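Local coordinates for protein dihydrodipicolinate synthase (Bacteroides thetaiotaomicron, PDB 4XKY) that probably catalyses an aldolase-type reaction of pyruvate that proceeds through a Schiff-base intermediate, at residues 184-193 and 204-212; 5-16 and 39-50. All coordinates share one frame; numbering follows the deposited sequence.

Contact 1: 184-193 and 204-212; sequences PDFSMLVGPE and AHGGVNGGA
The imidazole of His205 meets two backbone groups, one at the start of strand 187-190 and one in the loop before it. Its ND1 accepts the amide hydrogen of Met188 N over 3.1 Å, a fairly straight bond although the donor sits well out of the ring plane, while the other ring nitrogen, NE2, gives a weak bond to Pro184 O. A histidine suits this place because one ring carries an acceptor and a donor. With CG anti to the carbonyl carbon (chi1 -65°), the ring is laid back along the neighbouring chain, and the backbone amide of His205 still reaches Met188 O at 2.8 Å, in the carbonyl plane. Beyond it the two chains run parallel: Val190 N donates to Gly206 O, and Val190 O receives Val208 N. These are neighbouring strands of the TIM barrel, joined by the right-handed beta-alpha-beta crossover through helix 196-201. On the other flank, Ser187, Leu189 and Gly191 bond to strand 160-165. Gly206 has to lack a side chain, since CD2 of Leu189 rests 3.5 Å from its CA, in space a CB would need; CB of Leu189 meets CG2 of Val208 at 4.1 Å. Past the strand ends, side chains take over from backbone. Asn209 swings its amide so that ND2 donates to Gly191 O at 2.9 Å; the oxygen lies in the amide plane, but the nitrogen stands above the carbonyl plane. Glu193, with CG between backbone N and carbonyl carbon (chi1 64°), brings the syn side of OE2 to Gly211 N at 2.8 Å, the donor tilted 26° out of the carboxylate plane. Its other oxygen, OE1, takes a hydrogen bond from Tyr249 and a weak one from Tyr219.

Contact 2: 5-16 and 39-50; sequences LSGIIPPLVTPL and VHALFVLGTTGE
Ile8 O accepts the amide of His40 at 2.9 Å, nearly along the C=O axis, where the first and second strands of the TIM barrel come together and close the ring. His40 lays one face of its imidazole over Gly7 CA, a CH-pi contact 4.1 Å from the ring centroid; a CB on Gly7 would run into that ring, and its backbone angles also call for glycine. Replacing His40 with an alanine is likely to leave Gly7 CA without its aromatic cover and open a gap beside it. Farther on, Phe43 N donates to Pro10 O, and Phe43 O takes Leu12 N at 2.9 Å. Pro10 and Pro11 suit places where the chain contributes carbonyls and ring carbons to this contact: CD of Pro10 abuts CB of Val39 at 3.7 Å, and CB of Pro11 touches CD2 of Phe43 at 3.8 Å. Phe43 has CG anti to its own nitrogen (chi1 174°), which turns the ring toward Pro11 and also against Val208. Leu12 sends CD1 across Leu42 and sets CD2 alongside Val44. Thr48, a predicted pyruvate-binding residue, rests CG2 near Pro11 O and is held through OG1 by Tyr258. Thr14 OG1 donates to a lone pair of Gly49 O, 2.7 Å away.

In the outer shell, waters bridge the diverging chains. One donates to Leu12 O and Phe43 O and accepts from Gly46 N; another links Leu12 O and Thr14 OG1 to Leu45 N. A third joins Thr14 N, Thr48 O and Glu50 OE2, the last also salt-bridged to Lys263 NZ.

The two contacts are neighbours in one barrel, their centres about 11 Å apart: strand 7-8 of contact 2 lies beside strand 206-207 of contact 1. Gly7 O probably accepts a hydrogen bond from Gly207 N at 2.9 Å, and Ser187 OG probably bonds Leu5 O at 2.6 Å, tying 5-16 to both segments of contact 1. Toward the active site they converge as well. Val208 CG1 packs 3.2 Å from Ile9 O, and the side chains of Val208 and Phe43 each come within about 4 Å of that of Lys164, the predicted Schiff-base lysine. Val208 and Thr48 are predicted pyruvate binders and Gly210 comes within about 5 Å of Thr48, consistent with one shared site.

Contact 1: 184-193 and 204-212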
ATOM      1  N   PRO A 184      31.021 -16.168   2.551  1.00 51.14           N
ATOM      2  CA  PRO A 184      30.322 -17.425   2.857  1.00 51.13           C
ATOM      3  C   PRO A 184      29.997 -17.646   4.351  1.00 49.70           C
ATOM      4  O   PRO A 184      29.076 -18.395   4.683  1.00 49.26           O
ATOM      5  CB  PRO A 184      31.297 -18.497   2.347  1.00 52.89           C
ATOM      6  CG  PRO A 184      32.642 -17.853   2.413  1.00 53.21           C
ATOM      7  CD  PRO A 184      32.415 -16.397   2.118  1.00 53.27           C
ATOM      8  N   ASP A 185      30.752 -16.999   5.231  1.00 50.09           N
ATOM      9  CA  ASP A 185      30.541 -17.102   6.684  1.00 51.33           C
ATOM     10  C   ASP A 185      29.282 -16.399   7.228  1.00 47.49           C
ATOM     11  O   ASP A 185      28.905 -16.633   8.372  1.00 49.26           O
ATOM     12  CB  ASP A 185      31.739 -16.511   7.431  1.00 54.34           C
ATOM     13  CG  ASP A 185      32.958 -17.409   7.415  1.00 57.62           C
ATOM     14  OD1 ASP A 185      32.877 -18.573   6.957  1.00 59.78           O
ATOM     15  OD2 ASP A 185      34.007 -16.927   7.888  1.00 60.96           O
ATOM     16  N   PHE A 186      28.685 -15.521   6.424  1.00 44.20           N
ATOM     17  CA  PHE A 186      27.540 -14.693   6.806  1.00 41.52           C
ATOM     18  C   PHE A 186      26.293 -15.489   6.582  1.00 39.08           C
ATOM     19  O   PHE A 186      26.048 -15.941   5.475  1.00 37.66           O
ATOM     20  CB  PHE A 186      27.503 -13.443   5.920  1.00 41.52           C
ATOM     21  CG  PHE A 186      26.406 -12.457   6.256  1.00 41.02           C
ATOM     22  CD1 PHE A 186      26.584 -11.499   7.252  1.00 41.28           C
ATOM     23  CD2 PHE A 186      25.233 -12.437   5.526  1.00 40.31           C
ATOM     24  CE1 PHE A 186      25.593 -10.572   7.533  1.00 40.10           C
ATOM     25  CE2 PHE A 186      24.237 -11.503   5.792  1.00 40.06           C
ATOM     26  CZ  PHE A 186      24.420 -10.568   6.799  1.00 39.92           C
ATOM     27  N   SER A 187      25.502 -15.656   7.632  1.00 38.16           N
ATOM     28  CA  SER A 187      24.459 -16.664   7.622  1.00 38.71           C
ATOM     29  C   SER A 187      23.234 -16.051   6.935  1.00 37.62           C
ATOM     30  O   SER A 187      22.800 -14.951   7.282  1.00 37.37           O
ATOM     31  CB  SER A 187      24.186 -17.150   9.050  1.00 38.56           C
ATOM     32  OG  SER A 187      23.083 -18.024   9.079  1.00 41.45           O
ATOM     33  N   MET A 188      22.738 -16.738   5.910  1.00 36.54           N
ATOM     34  CA  MET A 188      21.578 -16.302   5.122  1.00 36.02           C
ATOM     35  C   MET A 188      20.416 -17.277   5.357  1.00 34.53           C
ATOM     36  O   MET A 188      20.462 -18.435   4.907  1.00 35.08           O
ATOM     37  CB  MET A 188      21.901 -16.248   3.625  1.00 37.60           C
ATOM     38  CG  MET A 188      22.935 -15.202   3.203  1.00 38.92           C
ATOM     39  SD  MET A 188      22.235 -13.545   3.254  1.00 39.89           S
ATOM     40  CE  MET A 188      21.133 -13.657   1.849  1.00 39.75           C
ATOM     41  N   LEU A 189      19.380 -16.782   6.035  1.00 32.49           N
ATOM     42  CA  LEU A 189      18.243 -17.590   6.474  1.00 33.09           C
ATOM     43  C   LEU A 189      16.899 -17.132   5.894  1.00 32.75           C
ATOM     44  O   LEU A 189      16.664 -15.934   5.688  1.00 33.34           O
ATOM     45  CB  LEU A 189      18.171 -17.574   7.998  1.00 31.77           C
ATOM     46  CG  LEU A 189      19.466 -17.912   8.739  1.00 32.40           C
ATOM     47  CD1 LEU A 189      19.334 -17.571  10.223  1.00 32.35           C
ATOM     48  CD2 LEU A 189      19.860 -19.372   8.542  1.00 32.33           C
ATOM     49  N   VAL A 190      16.022 -18.092   5.600  0.50 33.46           N
ATOM     50  CA  VAL A 190      14.674 -17.788   5.095  0.50 33.22           C
ATOM     51  C   VAL A 190      13.627 -18.237   6.105  0.50 33.77           C
ATOM     52  O   VAL A 190      13.673 -19.357   6.610  0.50 33.84           O
ATOM     53  CB  VAL A 190      14.383 -18.478   3.748  0.50 33.61           C
ATOM     54  CG1 VAL A 190      15.027 -17.711   2.602  0.50 34.44           C
ATOM     55  CG2 VAL A 190      14.868 -19.916   3.776  0.50 33.45           C
ATOM     56  N   GLY A 191      12.678 -17.353   6.383  1.00 34.68           N
ATOM     57  CA  GLY A 191      11.640 -17.594   7.383  1.00 33.73           C
ATOM     58  C   GLY A 191      10.582 -18.549   6.889  1.00 33.99           C
ATOM     59  O   GLY A 191      10.357 -19.592   7.500  1.00 36.35           O
ATOM     60  N   PRO A 192       9.921 -18.199   5.780  1.00 32.60           N
ATOM     61  CA  PRO A 192       8.751 -18.954   5.382  1.00 32.07           C
ATOM     62  C   PRO A 192       9.088 -20.356   4.960  1.00 31.85           C
ATOM     63  O   PRO A 192       9.920 -20.540   4.078  1.00 34.21           O
ATOM     64  CB  PRO A 192       8.199 -18.146   4.208  1.00 32.71           C
ATOM     65  CG  PRO A 192       8.638 -16.765   4.511  1.00 33.12           C
ATOM     66  CD  PRO A 192      10.025 -16.940   5.031  1.00 32.42           C
ATOM     67  N   GLU A 193       8.431 -21.337   5.581  1.00 31.44           N
ATOM     68  CA  GLU A 193       8.822 -22.731   5.406  1.00 31.94           C
ATOM     69  C   GLU A 193       8.512 -23.276   4.028  1.00 32.24           C
ATOM     70  O   GLU A 193       9.164 -24.222   3.594  1.00 30.62           O
ATOM     71  CB  GLU A 193       8.231 -23.640   6.506  1.00 33.52           C
ATOM     72  CG  GLU A 193       6.709 -23.759   6.548  1.00 34.27           C
ATOM     73  CD  GLU A 193       6.164 -23.962   7.962  1.00 35.22           C
ATOM     74  OE1 GLU A 193       5.278 -24.816   8.157  1.00 35.27           O
ATOM     75  OE2 GLU A 193       6.618 -23.260   8.887  1.00 36.32           O
ATOM     76  N   ALA A 204      21.015 -21.254   0.402  1.00 39.52           N
ATOM     77  CA  ALA A 204      20.663 -20.572   1.647  1.00 37.75           C
ATOM     78  C   ALA A 204      21.183 -21.434   2.794  1.00 37.91           C
ATOM     79  O   ALA A 204      21.255 -22.649   2.647  1.00 37.26           O
ATOM     80  CB  ALA A 204      19.161 -20.393   1.763  1.00 37.29           C
ATOM     81  N   HIS A 205      21.533 -20.833   3.931  1.00 37.64           N
ATOM     82  CA  HIS A 205      22.085 -21.624   5.057  1.00 38.81           C
ATOM     83  C   HIS A 205      21.079 -22.345   5.946  1.00 38.02           C
ATOM     84  O   HIS A 205      21.415 -23.372   6.558  1.00 37.58           O
ATOM     85  CB  HIS A 205      22.950 -20.750   5.946  1.00 39.97           C
ATOM     86  CG  HIS A 205      24.176 -20.251   5.257  1.00 41.69           C
ATOM     87  ND1 HIS A 205      24.213 -19.054   4.581  1.00 42.58           N
ATOM     88  CD2 HIS A 205      25.393 -20.818   5.090  1.00 43.44           C
ATOM     89  CE1 HIS A 205      25.408 -18.885   4.051  1.00 43.37           C
ATOM     90  NE2 HIS A 205      26.145 -19.941   4.352  1.00 44.90           N
ATOM     91  N   GLY A 206      19.875 -21.786   6.057  1.00 36.82           N
ATOM     92  CA  GLY A 206      18.855 -22.348   6.925  1.00 36.87           C
ATOM     93  C   GLY A 206      17.464 -21.767   6.800  1.00 35.01           C
ATOM     94  O   GLY A 206      17.199 -20.879   5.988  1.00 35.07           O
ATOM     95  N   GLY A 207      16.577 -22.298   7.633  1.00 35.48           N
ATOM     96  CA  GLY A 207      15.147 -21.989   7.591  1.00 33.20           C
ATOM     97  C   GLY A 207      14.709 -21.704   9.012  1.00 32.71           C
ATOM     98  O   GLY A 207      14.926 -22.516   9.890  1.00 33.35           O
ATOM     99  N   VAL A 208      14.108 -20.550   9.239  1.00 32.28           N
ATOM    100  CA  VAL A 208      13.581 -20.216  10.545  1.00 32.46           C
ATOM    101  C   VAL A 208      12.100 -20.562  10.439  1.00 31.81           C
ATOM    102  O   VAL A 208      11.254 -19.692  10.250  1.00 32.21           O
ATOM    103  CB  VAL A 208      13.824 -18.740  10.901  1.00 33.95           C
ATOM    104  CG1 VAL A 208      13.265 -18.403  12.283  1.00 33.15           C
ATOM    105  CG2 VAL A 208      15.309 -18.415  10.850  1.00 34.72           C
ATOM    106  N   ASN A 209      11.803 -21.861  10.524  1.00 30.73           N
ATOM    107  CA  ASN A 209      10.496 -22.375  10.149  1.00 29.49           C
ATOM    108  C   ASN A 209       9.581 -22.744  11.323  1.00 28.26           C
ATOM    109  O   ASN A 209       9.861 -23.670  12.085  1.00 27.23           O
ATOM    110  CB  ASN A 209      10.641 -23.608   9.279  1.00 29.84           C
ATOM    111  CG  ASN A 209      11.569 -23.419   8.093  1.00 30.31           C
ATOM    112  OD1 ASN A 209      12.238 -24.374   7.699  1.00 34.64           O
ATOM    113  ND2 ASN A 209      11.567 -22.253   7.477  1.00 30.24           N
ATOM    114  N   GLY A 210       8.457 -22.048  11.412  1.00 26.00           N
ATOM    115  CA  GLY A 210       7.520 -22.223  12.502  1.00 26.58           C
ATOM    116  C   GLY A 210       6.923 -23.604  12.648  1.00 26.75           C
ATOM    117  O   GLY A 210       6.613 -24.033  13.771  1.00 27.10           O
ATOM    118  N   GLY A 211       6.725 -24.284  11.521  1.00 26.71           N
ATOM    119  CA  GLY A 211       6.184 -25.631  11.523  1.00 28.79           C
ATOM    120  C   GLY A 211       7.099 -26.594  12.262  1.00 29.32           C
ATOM    121  O   GLY A 211       6.672 -27.678  12.680  1.00 30.67           O
ATOM    122  N   ALA A 212       8.360 -26.205  12.436  1.00 29.09           N
ATOM    123  CA  ALA A 212       9.302 -27.077  13.145  1.00 29.79           C
ATOM    124  C   ALA A 212       8.963 -27.154  14.640  1.00 30.09           C
ATOM    125  O   ALA A 212       9.420 -28.067  15.325  1.00 32.41           O
ATOM    126  CB  ALA A 212      10.747 -26.644  12.922  1.00 29.02           C
TER

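Contact 2: 5-16 and 39-50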
ATOM      1  N   LEU A   5      25.739 -20.021  10.911  1.00 44.37           N
ATOM      2  CA  LEU A   5      24.626 -20.756  11.499  1.00 43.29           C
ATOM      3  C   LEU A   5      23.779 -21.333  10.369  1.00 41.63           C
ATOM      4  O   LEU A   5      23.374 -20.620   9.426  1.00 40.89           O
ATOM      5  CB  LEU A   5      23.791 -19.866  12.419  1.00 43.56           C
ATOM      6  CG  LEU A   5      22.538 -20.496  13.040  1.00 43.36           C
ATOM      7  CD1 LEU A   5      22.891 -21.678  13.930  1.00 42.97           C
ATOM      8  CD2 LEU A   5      21.760 -19.438  13.810  1.00 43.14           C
ATOM      9  N   SER A   6      23.549 -22.637  10.460  1.00 39.93           N
ATOM     10  CA  SER A   6      22.851 -23.395   9.412  1.00 41.43           C
ATOM     11  C   SER A   6      21.785 -24.335   9.948  1.00 40.16           C
ATOM     12  O   SER A   6      21.718 -24.606  11.145  1.00 41.38           O
ATOM     13  CB  SER A   6      23.860 -24.205   8.612  1.00 42.39           C
ATOM     14  OG  SER A   6      24.856 -23.339   8.108  1.00 46.00           O
ATOM     15  N   GLY A   7      20.956 -24.839   9.044  1.00 38.61           N
ATOM     16  CA  GLY A   7      19.920 -25.791   9.412  1.00 37.43           C
ATOM     17  C   GLY A   7      18.555 -25.217   9.738  1.00 34.91           C
ATOM     18  O   GLY A   7      18.097 -24.241   9.144  1.00 35.68           O
ATOM     19  N   ILE A   8      17.876 -25.886  10.652  1.00 33.94           N
ATOM     20  CA  ILE A   8      16.536 -25.544  11.028  1.00 33.65           C
ATOM     21  C   ILE A   8      16.630 -24.813  12.361  1.00 33.83           C
ATOM     22  O   ILE A   8      17.178 -25.337  13.318  1.00 32.80           O
ATOM     23  CB  ILE A   8      15.644 -26.794  11.154  1.00 34.52           C
ATOM     24  CG1 ILE A   8      15.510 -27.528   9.817  1.00 33.95           C
ATOM     25  CG2 ILE A   8      14.264 -26.387  11.656  1.00 34.31           C
ATOM     26  CD1 ILE A   8      14.952 -26.679   8.688  1.00 32.95           C
ATOM     27  N   ILE A   9      16.120 -23.586  12.388  1.00 33.09           N
ATOM     28  CA  ILE A   9      16.127 -22.748  13.573  1.00 34.92           C
ATOM     29  C   ILE A   9      14.692 -22.302  13.831  1.00 33.84           C
ATOM     30  O   ILE A   9      14.287 -21.267  13.364  1.00 32.98           O
ATOM     31  CB  ILE A   9      17.016 -21.506  13.364  1.00 38.65           C
ATOM     32  CG1 ILE A   9      18.465 -21.924  13.113  1.00 40.17           C
ATOM     33  CG2 ILE A   9      16.947 -20.540  14.547  1.00 40.17           C
ATOM     34  CD1 ILE A   9      18.888 -21.667  11.696  1.00 42.95           C
ATOM     35  N   PRO A  10      13.923 -23.100  14.581  1.00 33.46           N
ATOM     36  CA  PRO A  10      12.526 -22.785  14.816  1.00 31.60           C
ATOM     37  C   PRO A  10      12.349 -21.499  15.577  1.00 30.86           C
ATOM     38  O   PRO A  10      13.042 -21.280  16.582  1.00 31.27           O
ATOM     39  CB  PRO A  10      12.015 -23.948  15.665  1.00 33.18           C
ATOM     40  CG  PRO A  10      13.224 -24.645  16.165  1.00 34.29           C
ATOM     41  CD  PRO A  10      14.332 -24.359  15.222  1.00 33.26           C
ATOM     42  N   PRO A  11      11.441 -20.647  15.088  1.00 29.60           N
ATOM     43  CA  PRO A  11      10.930 -19.527  15.841  1.00 29.07           C
ATOM     44  C   PRO A  11       9.914 -20.074  16.837  1.00 28.03           C
ATOM     45  O   PRO A  11       8.767 -20.396  16.474  1.00 26.07           O
ATOM     46  CB  PRO A  11      10.266 -18.652  14.768  1.00 28.88           C
ATOM     47  CG  PRO A  11       9.786 -19.634  13.741  1.00 29.53           C
ATOM     48  CD  PRO A  11      10.674 -20.868  13.855  1.00 29.59           C
ATOM     49  N   LEU A  12      10.349 -20.223  18.082  1.00 27.75           N
ATOM     50  CA  LEU A  12       9.484 -20.778  19.106  1.00 27.63           C
ATOM     51  C   LEU A  12       8.218 -19.953  19.306  1.00 26.10           C
ATOM     52  O   LEU A  12       8.253 -18.736  19.293  1.00 25.76           O
ATOM     53  CB  LEU A  12      10.207 -20.894  20.445  1.00 29.74           C
ATOM     54  CG  LEU A  12      11.074 -22.129  20.684  1.00 31.72           C
ATOM     55  CD1 LEU A  12      12.197 -22.141  19.678  1.00 33.08           C
ATOM     56  CD2 LEU A  12      11.675 -22.082  22.069  1.00 33.22           C
ATOM     57  N   VAL A  13       7.095 -20.641  19.519  1.00 25.12           N
ATOM     58  CA  VAL A  13       5.929 -20.004  20.093  1.00 24.81           C
ATOM     59  C   VAL A  13       6.286 -19.639  21.533  1.00 25.45           C
ATOM     60  O   VAL A  13       7.218 -20.222  22.120  1.00 24.08           O
ATOM     61  CB  VAL A  13       4.659 -20.899  20.038  1.00 24.87           C
ATOM     62  CG1 VAL A  13       4.292 -21.240  18.602  1.00 24.36           C
ATOM     63  CG2 VAL A  13       4.835 -22.184  20.801  1.00 25.00           C
ATOM     64  N   THR A  14       5.599 -18.626  22.058  1.00 24.71           N
ATOM     65  CA  THR A  14       5.706 -18.245  23.452  1.00 24.90           C
ATOM     66  C   THR A  14       4.483 -18.903  24.080  1.00 25.72           C
ATOM     67  O   THR A  14       3.379 -18.419  23.925  1.00 24.54           O
ATOM     68  CB  THR A  14       5.717 -16.706  23.639  1.00 26.00           C
ATOM     69  OG1 THR A  14       6.825 -16.122  22.915  1.00 24.63           O
ATOM     70  CG2 THR A  14       5.828 -16.346  25.124  1.00 25.74           C
ATOM     71  N   PRO A  15       4.665 -20.063  24.728  1.00 26.35           N
ATOM     72  CA  PRO A  15       3.502 -20.750  25.316  1.00 26.81           C
ATOM     73  C   PRO A  15       2.999 -19.993  26.518  1.00 26.35           C
ATOM     74  O   PRO A  15       3.801 -19.507  27.320  1.00 26.90           O
ATOM     75  CB  PRO A  15       4.025 -22.123  25.705  1.00 27.91           C
ATOM     76  CG  PRO A  15       5.469 -22.164  25.353  1.00 27.52           C
ATOM     77  CD  PRO A  15       5.923 -20.782  24.963  1.00 27.25           C
ATOM     78  N   LEU A  16       1.680 -19.861  26.587  1.00 25.85           N
ATOM     79  CA  LEU A  16       0.986 -19.048  27.571  1.00 26.39           C
ATOM     80  C   LEU A  16      -0.068 -19.841  28.331  1.00 27.66           C
ATOM     81  O   LEU A  16      -0.727 -20.726  27.764  1.00 28.80           O
ATOM     82  CB  LEU A  16       0.277 -17.928  26.841  1.00 26.51           C
ATOM     83  CG  LEU A  16       1.188 -17.013  26.041  1.00 27.06           C
ATOM     84  CD1 LEU A  16       0.294 -15.997  25.348  1.00 28.40           C
ATOM     85  CD2 LEU A  16       2.216 -16.339  26.957  1.00 27.44           C
ATOM     86  N   VAL A  39      16.978 -29.940  15.726  1.00 36.66           N
ATOM     87  CA  VAL A  39      17.121 -28.562  15.241  1.00 35.44           C
ATOM     88  C   VAL A  39      18.496 -27.994  15.675  1.00 37.00           C
ATOM     89  O   VAL A  39      19.153 -28.521  16.576  1.00 36.75           O
ATOM     90  CB  VAL A  39      15.966 -27.611  15.665  1.00 33.59           C
ATOM     91  CG1 VAL A  39      14.597 -28.196  15.307  1.00 33.42           C
ATOM     92  CG2 VAL A  39      16.039 -27.258  17.142  1.00 33.28           C
ATOM     93  N   HIS A  40      18.921 -26.913  15.043  1.00 37.77           N
ATOM     94  CA  HIS A  40      20.269 -26.374  15.290  1.00 41.43           C
ATOM     95  C   HIS A  40      20.314 -25.137  16.143  1.00 37.53           C
ATOM     96  O   HIS A  40      21.366 -24.766  16.588  1.00 37.93           O
ATOM     97  CB  HIS A  40      21.005 -26.140  13.967  1.00 45.54           C
ATOM     98  CG  HIS A  40      20.976 -27.336  13.075  1.00 51.78           C
ATOM     99  ND1 HIS A  40      22.093 -28.094  12.804  1.00 54.96           N
ATOM    100  CD2 HIS A  40      19.939 -27.947  12.448  1.00 55.88           C
ATOM    101  CE1 HIS A  40      21.753 -29.107  12.025  1.00 59.38           C
ATOM    102  NE2 HIS A  40      20.452 -29.038  11.792  1.00 61.04           N
ATOM    103  N   ALA A  41      19.182 -24.499  16.385  1.00 35.50           N
ATOM    104  CA  ALA A  41      19.145 -23.356  17.274  1.00 34.17           C
ATOM    105  C   ALA A  41      17.719 -23.080  17.636  1.00 34.07           C
ATOM    106  O   ALA A  41      16.814 -23.657  17.055  1.00 35.43           O
ATOM    107  CB  ALA A  41      19.772 -22.136  16.611  1.00 34.74           C
ATOM    108  N   LEU A  42      17.538 -22.216  18.623  1.00 33.26           N
ATOM    109  CA  LEU A  42      16.231 -21.741  19.057  1.00 32.68           C
ATOM    110  C   LEU A  42      16.166 -20.237  18.885  1.00 32.93           C
ATOM    111  O   LEU A  42      17.071 -19.513  19.330  1.00 35.93           O
ATOM    112  CB  LEU A  42      16.038 -22.039  20.538  1.00 33.76           C
ATOM    113  CG  LEU A  42      16.350 -23.471  20.974  1.00 35.42           C
ATOM    114  CD1 LEU A  42      16.163 -23.593  22.478  1.00 37.48           C
ATOM    115  CD2 LEU A  42      15.454 -24.471  20.273  1.00 34.30           C
ATOM    116  N   PHE A  43      15.088 -19.773  18.264  1.00 31.73           N
ATOM    117  CA  PHE A  43      14.879 -18.377  18.004  1.00 30.71           C
ATOM    118  C   PHE A  43      13.665 -17.932  18.796  1.00 30.43           C
ATOM    119  O   PHE A  43      12.549 -18.419  18.568  1.00 28.47           O
ATOM    120  CB  PHE A  43      14.709 -18.149  16.504  1.00 32.65           C
ATOM    121  CG  PHE A  43      14.340 -16.743  16.143  1.00 36.26           C
ATOM    122  CD1 PHE A  43      14.939 -15.659  16.773  1.00 39.50           C
ATOM    123  CD2 PHE A  43      13.373 -16.494  15.186  1.00 39.69           C
ATOM    124  CE1 PHE A  43      14.566 -14.362  16.448  1.00 41.96           C
ATOM    125  CE2 PHE A  43      13.009 -15.194  14.844  1.00 40.26           C
ATOM    126  CZ  PHE A  43      13.608 -14.130  15.479  1.00 40.82           C
ATOM    127  N   VAL A  44      13.878 -17.052  19.775  1.00 30.46           N
ATOM    128  CA  VAL A  44      12.754 -16.604  20.588  1.00 30.29           C
ATOM    129  C   VAL A  44      12.351 -15.173  20.300  1.00 28.52           C
ATOM    130  O   VAL A  44      13.175 -14.345  19.897  1.00 25.91           O
ATOM    131  CB  VAL A  44      12.965 -16.797  22.094  1.00 32.06           C
ATOM    132  CG1 VAL A  44      13.317 -18.255  22.390  1.00 32.28           C
ATOM    133  CG2 VAL A  44      14.033 -15.874  22.649  1.00 33.02           C
ATOM    134  N   LEU A  45      11.062 -14.942  20.545  1.00 27.58           N
ATOM    135  CA  LEU A  45      10.387 -13.661  20.374  1.00 28.96           C
ATOM    136  C   LEU A  45      10.277 -13.176  18.926  1.00 27.72           C
ATOM    137  O   LEU A  45      10.202 -11.994  18.672  1.00 27.68           O
ATOM    138  CB  LEU A  45      11.029 -12.600  21.288  1.00 30.77           C
ATOM    139  CG  LEU A  45      10.924 -12.943  22.777  1.00 31.88           C
ATOM    140  CD1 LEU A  45      11.524 -11.829  23.609  1.00 32.93           C
ATOM    141  CD2 LEU A  45       9.491 -13.159  23.218  1.00 33.40           C
ATOM    142  N   GLY A  46      10.271 -14.084  17.972  1.00 28.61           N
ATOM    143  CA  GLY A  46       9.926 -13.721  16.600  1.00 28.84           C
ATOM    144  C   GLY A  46       8.413 -13.458  16.541  1.00 30.31           C
ATOM    145  O   GLY A  46       7.728 -13.460  17.586  1.00 26.86           O
ATOM    146  N   THR A  47       7.920 -13.208  15.327  1.00 32.40           N
ATOM    147  CA  THR A  47       6.475 -13.074  15.002  1.00 34.21           C
ATOM    148  C   THR A  47       5.648 -14.267  15.497  1.00 31.56           C
ATOM    149  O   THR A  47       4.613 -14.098  16.123  1.00 29.20           O
ATOM    150  CB  THR A  47       6.257 -12.946  13.474  1.00 38.19           C
ATOM    151  OG1 THR A  47       7.096 -11.906  12.956  1.00 46.35           O
ATOM    152  CG2 THR A  47       4.788 -12.569  13.143  1.00 40.78           C
ATOM    153  N   THR A  48       6.141 -15.465  15.227  1.00 28.18           N
ATOM    154  CA  THR A  48       5.581 -16.703  15.754  1.00 29.43           C
ATOM    155  C   THR A  48       5.474 -16.760  17.298  1.00 28.41           C
ATOM    156  O   THR A  48       4.546 -17.406  17.838  1.00 27.04           O
ATOM    157  CB  THR A  48       6.394 -17.894  15.224  1.00 28.84           C
ATOM    158  OG1 THR A  48       6.289 -17.912  13.797  1.00 30.09           O
ATOM    159  CG2 THR A  48       5.862 -19.169  15.739  1.00 30.18           C
ATOM    160  N   GLY A  49       6.402 -16.065  17.964  1.00 26.76           N
ATOM    161  CA  GLY A  49       6.442 -15.913  19.434  1.00 26.45           C
ATOM    162  C   GLY A  49       5.592 -14.774  19.973  1.00 27.02           C
ATOM    163  O   GLY A  49       5.652 -14.475  21.169  1.00 25.54           O
ATOM    164  N   GLU A  50       4.823 -14.120  19.092  1.00 27.86           N
ATOM    165  CA  GLU A  50       3.889 -13.036  19.493  1.00 27.94           C
ATOM    166  C   GLU A  50       4.597 -11.853  20.219  1.00 28.36           C
ATOM    167  O   GLU A  50       4.014 -11.240  21.114  1.00 26.72           O
ATOM    168  CB  GLU A  50       2.785 -13.610  20.433  1.00 27.98           C
ATOM    169  CG  GLU A  50       1.729 -14.478  19.774  1.00 29.11           C
ATOM    170  CD  GLU A  50       0.879 -15.262  20.779  1.00 31.78           C
ATOM    171  OE1 GLU A  50      -0.204 -14.789  21.219  1.00 30.88           O
ATOM    172  OE2 GLU A  50       1.311 -16.377  21.119  1.00 30.30           O
TER
HETATM  173  O   HOH W   1       9.014 -16.909  21.367  1.00 25.64           O
HETATM  174  O   HOH W   2      10.017 -17.024  17.920  1.00 30.54           O
HETATM  175  O   HOH W   3       3.505 -17.469  20.324  1.00 26.14           O